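Plasmodesmata-located protein 5 (Arabidopsis thaliana, PDB 6GRE) modulates cell-to-cell trafficking in plants, restricting plasmodesmal permeability through callose deposition during salicylic acid-triggered immune responses and acting positively in innate immunity. Local coordinates at residues 141-146 against 157-162; 179-184 against 203-208. All coordinates share one frame; numbering follows the deposited sequence. Where two conformers were deposited one is given.

Interaction 1: residues 141-146 against 157-162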
loop_
_atom_site.group_PDB
_atom_site.type_symbol
_atom_site.label_atom_id
_atom_site.label_comp_id
_atom_site.label_asym_id
_atom_site.label_seq_id
_atom_site.Cartn_x
_atom_site.Cartn_y
_atom_site.Cartn_z
ATOM N N SER A 141 -16.907 -15.309 3.480
ATOM C CA SER A 141 -17.842 -14.188 3.512
ATOM C C SER A 141 -17.727 -13.397 4.825
ATOM O O SER A 141 -17.673 -12.140 4.850
ATOM C CB SER A 141 -19.263 -14.695 3.280
ATOM O OG SER A 141 -20.177 -13.628 3.397
ATOM N N ASP A 142 -17.661 -14.120 5.929
ATOM C CA ASP A 142 -17.626 -13.518 7.233
ATOM C C ASP A 142 -16.285 -12.806 7.453
ATOM O O ASP A 142 -16.250 -11.710 7.969
ATOM C CB ASP A 142 -17.910 -14.554 8.314
ATOM C CG ASP A 142 -19.365 -14.973 8.433
ATOM O OD1 ASP A 142 -20.222 -14.480 7.644
ATOM O OD2 ASP A 142 -19.601 -15.860 9.244
ATOM N N VAL A 143 -15.170 -13.424 7.028
ATOM C CA VAL A 143 -13.880 -12.813 7.186
ATOM C C VAL A 143 -13.818 -11.523 6.351
ATOM O O VAL A 143 -13.386 -10.487 6.840
ATOM C CB VAL A 143 -12.740 -13.796 6.853
ATOM C CG1 VAL A 143 -11.418 -13.089 6.704
ATOM C CG2 VAL A 143 -12.672 -14.888 7.913
ATOM N N ILE A 144 -14.211 -11.613 5.070
ATOM C CA ILE A 144 -14.075 -10.461 4.183
ATOM C C ILE A 144 -14.923 -9.322 4.753
ATOM O O ILE A 144 -14.468 -8.194 4.867
ATOM C CB ILE A 144 -14.483 -10.822 2.745
ATOM C CG1 ILE A 144 -13.484 -11.803 2.142
ATOM C CG2 ILE A 144 -14.653 -9.560 1.914
ATOM C CD1 ILE A 144 -13.963 -12.472 0.865
ATOM N N GLY A 145 -16.133 -9.659 5.177
ATOM C CA GLY A 145 -17.027 -8.622 5.695
ATOM C C GLY A 145 -16.520 -8.019 6.980
ATOM O O GLY A 145 -16.684 -6.814 7.256
ATOM N N SER A 146 -15.864 -8.833 7.792
ATOM C CA SER A 146 -15.314 -8.362 9.067
ATOM C C SER A 146 -14.284 -7.251 8.860
ATOM O O SER A 146 -14.105 -6.393 9.714
ATOM C CB SER A 146 -14.703 -9.500 9.879
ATOM O OG SER A 146 -13.388 -9.888 9.432
ATOM N N GLY A 157 -8.688 -10.136 10.094
ATOM C CA GLY A 157 -9.698 -11.029 10.566
ATOM C C GLY A 157 -9.382 -12.435 10.133
ATOM O O GLY A 157 -8.776 -12.640 9.084
ATOM N N GLY A 158 -9.771 -13.434 10.906
ATOM C CA GLY A 158 -9.532 -14.798 10.502
ATOM C C GLY A 158 -10.521 -15.738 11.153
ATOM O O GLY A 158 -11.038 -15.487 12.246
ATOM N N ASN A 159 -10.817 -16.816 10.436
ATOM C CA ASN A 159 -11.742 -17.873 10.879
ATOM C C ASN A 159 -11.127 -19.166 10.354
ATOM O O ASN A 159 -10.983 -19.285 9.133
ATOM C CB ASN A 159 -13.146 -17.773 10.258
ATOM C CG ASN A 159 -14.095 -16.716 10.804
ATOM O OD1 ASN A 159 -13.812 -16.011 11.781
ATOM N ND2 ASN A 159 -15.275 -16.634 10.187
ATOM N N GLY A 160 -10.772 -20.115 11.211
ATOM C CA GLY A 160 -10.197 -21.330 10.673
ATOM C C GLY A 160 -8.914 -21.050 9.943
ATOM O O GLY A 160 -8.031 -20.389 10.450
ATOM N N ASN A 161 -8.846 -21.510 8.685
ATOM C CA ASN A 161 -7.701 -21.333 7.851
ATOM C C ASN A 161 -7.887 -20.140 6.894
ATOM O O ASN A 161 -7.108 -19.984 5.983
ATOM C CB ASN A 161 -7.439 -22.620 7.054
ATOM C CG ASN A 161 -8.519 -22.966 6.046
ATOM O OD1 ASN A 161 -9.597 -22.374 5.991
ATOM N ND2 ASN A 161 -8.246 -23.973 5.227
ATOM N N VAL A 162 -8.932 -19.343 7.111
ATOM C CA VAL A 162 -9.216 -18.195 6.252
ATOM C C VAL A 162 -8.690 -16.954 6.952
ATOM O O VAL A 162 -8.995 -16.708 8.141
ATOM C CB VAL A 162 -10.710 -18.041 5.959
ATOM C CG1 VAL A 162 -10.996 -16.844 5.054
ATOM C CG2 VAL A 162 -11.286 -19.316 5.383
#
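D142 meets N159 at the edge of the contact, where its CB lies beside the N159 side chain. One residue on, V143 carries the contact with both methyls. CG1, anti to the backbone N (chi1 167°), rests against the peptide of G157, 3.6 Å from G157 O. CG2 reaches further along the strand, 3.7 Å from N159 N and 3.7 Å from N159 CB, the two side chains running past one another, heading opposite ways. The same CG2 touches V162 CG1 at 3.8 Å, a methyl brought to V143 by the type II' turn N159-V162, with G160 at positive phi; this turn closes a two-residue beta hairpin between strands 154-159 and 162-168, and the helix of the second Gnk2-homologous domain packs on its end. I144 faces the other way, onto I185 and F209. S146 folds its hydroxyl back onto its own helix, OG donating to V143 O at 2.7 Å, and this OG sits 4.0 Å from G157 CA, where the strand has no side chain. The helix lies nearly antiparallel to the edge strand 154-159, their short axes at 167° and 7.5 Å apart. V143 methyls meet the G157 peptide, the N159 side chain and the V162 methyl, an apolar contact with no hydrogen bond between the segments.

Interaction 2: residues 179-184 against 203-208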
loop_
_atom_site.group_PDB
_atom_site.type_symbol
_atom_site.label_atom_id
_atom_site.label_comp_id
_atom_site.label_asym_id
_atom_site.label_seq_id
_atom_site.Cartn_x
_atom_site.Cartn_y
_atom_site.Cartn_z
ATOM N N ASP A 179 -14.180 4.790 3.531
ATOM C CA ASP A 179 -14.740 4.913 2.211
ATOM C C ASP A 179 -13.916 4.060 1.230
ATOM O O ASP A 179 -14.493 3.313 0.436
ATOM C CB ASP A 179 -14.788 6.379 1.786
ATOM C CG ASP A 179 -15.493 6.632 0.471
ATOM O OD1 ASP A 179 -16.354 5.832 0.091
ATOM O OD2 ASP A 179 -15.174 7.665 -0.159
ATOM N N CYS A 180 -12.584 4.206 1.290
ATOM C CA CYS A 180 -11.718 3.437 0.394
ATOM C C CYS A 180 -11.941 1.927 0.639
ATOM O O CYS A 180 -12.122 1.146 -0.291
ATOM C CB CYS A 180 -10.282 3.877 0.594
ATOM S SG CYS A 180 -9.190 3.264 -0.713
ATOM N N LEU A 181 -11.863 1.526 1.907
ATOM C CA LEU A 181 -12.005 0.093 2.246
ATOM C C LEU A 181 -13.381 -0.465 1.913
ATOM O O LEU A 181 -13.492 -1.619 1.494
ATOM C CB LEU A 181 -11.675 -0.147 3.712
ATOM C CG LEU A 181 -10.201 -0.047 4.040
ATOM C CD1 LEU A 181 -9.959 -0.312 5.516
ATOM C CD2 LEU A 181 -9.378 -0.973 3.167
ATOM N N SER A 182 -14.438 0.341 2.082
ATOM C CA SER A 182 -15.775 -0.107 1.711
ATOM C C SER A 182 -15.773 -0.535 0.236
ATOM O O SER A 182 -16.274 -1.607 -0.118
ATOM C CB SER A 182 -16.832 0.947 1.998
ATOM O OG SER A 182 -18.122 0.468 1.649
ATOM N N ASP A 183 -15.176 0.294 -0.625
ATOM C CA ASP A 183 -15.073 -0.039 -2.036
ATOM C C ASP A 183 -14.245 -1.322 -2.207
ATOM O O ASP A 183 -14.730 -2.302 -2.827
ATOM C CB ASP A 183 -14.418 1.072 -2.859
ATOM C CG ASP A 183 -15.326 2.222 -3.264
ATOM O OD1 ASP A 183 -16.453 2.325 -2.734
ATOM O OD2 ASP A 183 -14.885 3.003 -4.129
ATOM N N ALA A 184 -13.034 -1.342 -1.633
ATOM C CA ALA A 184 -12.118 -2.462 -1.878
ATOM C C ALA A 184 -12.734 -3.782 -1.418
ATOM O O ALA A 184 -12.655 -4.784 -2.109
ATOM C CB ALA A 184 -10.806 -2.239 -1.199
ATOM N N SER A 203 -5.826 2.717 -5.223
ATOM C CA SER A 203 -4.721 3.604 -5.088
ATOM C C SER A 203 -4.323 3.853 -3.620
ATOM O O SER A 203 -3.146 3.867 -3.283
ATOM C CB SER A 203 -5.021 4.897 -5.795
ATOM O OG SER A 203 -3.911 5.763 -5.704
ATOM N N LYS A 204 -5.311 4.084 -2.730
ATOM C CA LYS A 204 -5.005 4.469 -1.371
ATOM C C LYS A 204 -5.412 3.401 -0.344
ATOM O O LYS A 204 -5.351 3.699 0.833
ATOM C CB LYS A 204 -5.654 5.827 -1.044
ATOM C CG LYS A 204 -4.874 7.034 -1.560
ATOM C CD LYS A 204 -3.638 7.333 -0.743
ATOM C CE LYS A 204 -2.801 8.503 -1.229
ATOM N NZ LYS A 204 -3.383 9.785 -0.769
ATOM N N CYS A 205 -5.768 2.197 -0.761
ATOM C CA CYS A 205 -6.060 1.153 0.215
ATOM C C CYS A 205 -6.082 -0.202 -0.478
ATOM O O CYS A 205 -6.122 -0.298 -1.713
ATOM C CB CYS A 205 -7.370 1.374 0.958
ATOM S SG CYS A 205 -8.847 1.215 -0.064
ATOM N N TYR A 206 -6.093 -1.267 0.329
ATOM C CA TYR A 206 -6.220 -2.603 -0.214
ATOM C C TYR A 206 -6.986 -3.517 0.744
ATOM O O TYR A 206 -7.046 -3.252 1.944
ATOM C CB TYR A 206 -4.877 -3.243 -0.573
ATOM C CG TYR A 206 -3.975 -3.625 0.572
ATOM C CD1 TYR A 206 -4.220 -4.775 1.303
ATOM C CD2 TYR A 206 -2.842 -2.896 0.898
ATOM C CE1 TYR A 206 -3.387 -5.178 2.328
ATOM C CE2 TYR A 206 -1.984 -3.303 1.905
ATOM C CZ TYR A 206 -2.254 -4.460 2.612
ATOM O OH TYR A 206 -1.450 -4.833 3.643
ATOM N N ALA A 207 -7.542 -4.581 0.187
ATOM C CA ALA A 207 -8.153 -5.624 0.992
ATOM C C ALA A 207 -7.797 -6.958 0.336
ATOM O O ALA A 207 -7.843 -7.060 -0.898
ATOM C CB ALA A 207 -9.638 -5.446 1.083
ATOM N N ARG A 208 -7.463 -7.974 1.131
ATOM C CA ARG A 208 -7.086 -9.242 0.566
ATOM C C ARG A 208 -7.447 -10.364 1.533
ATOM O O ARG A 208 -7.596 -10.143 2.753
ATOM C CB ARG A 208 -5.587 -9.260 0.245
ATOM C CG ARG A 208 -4.651 -9.056 1.418
ATOM C CD ARG A 208 -3.201 -8.889 0.954
ATOM N NE ARG A 208 -2.286 -8.805 2.087
ATOM C CZ ARG A 208 -1.165 -8.079 2.140
ATOM N NH1 ARG A 208 -0.800 -7.299 1.133
ATOM N NH2 ARG A 208 -0.393 -8.162 3.215
#
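C180 and C205 are joined covalently: the disulfide, SG to SG 2.2 Å, has a chi3 of -91°, close to the relaxed right angle. C180 sends SG anti to its backbone N (chi1 -167°), out from the helix toward the strand, whereas C205 SG sits between its own backbone N and carbonyl carbon, which turns it back to the helix. Apolar contacts flank this bridge. L181 CD2 lies 3.8 Å from C205 CB and also touches the backbone at Y206 O, at 3.5 Å. One helical turn after C180, A184 CB lies 4.1 Å from C205 SG and 4.1 Å from A207 CB; these small methyls let the backbones come close, A184 CA to A207 CA being 5.8 Å. The polar ends find partners outside the two segments: K204 NZ forms a salt bridge with D171 and hydrogen bonds to V115 O and F112 O, while S203 OG is hydrogen-bonded to R106 NH2 and lines the pocket of a bound ethoxyethoxyethanol. Helix 174-192 packs across the sheet at strand 205-211, the short axes 7.6 Å apart and at 38°, with L181 reaching A166 and C168 on strand 162-168 and A184 reaching V200 and L202 on strand 198-202.

Both interactions set a helix of the second Gnk2-homologous (DUF26) domain against the same five-stranded antiparallel sheet, but at different strands. Interaction 1 holds helix 134-149 to the outermost strand 154-159 and its turn, partly buried and about 21 Å from the chain centre; interaction 2 holds helix 174-192 to the central strand 205-211, wholly buried. Their centres are about 17 Å apart and they do not touch, yet I144 of the first helix meets I185 and K189 of the second, so the helices lie side by side. The chemistry follows the place: at the edge, noncovalent packing against a glycine-rich strand; in the core, a disulfide with apolar neighbours.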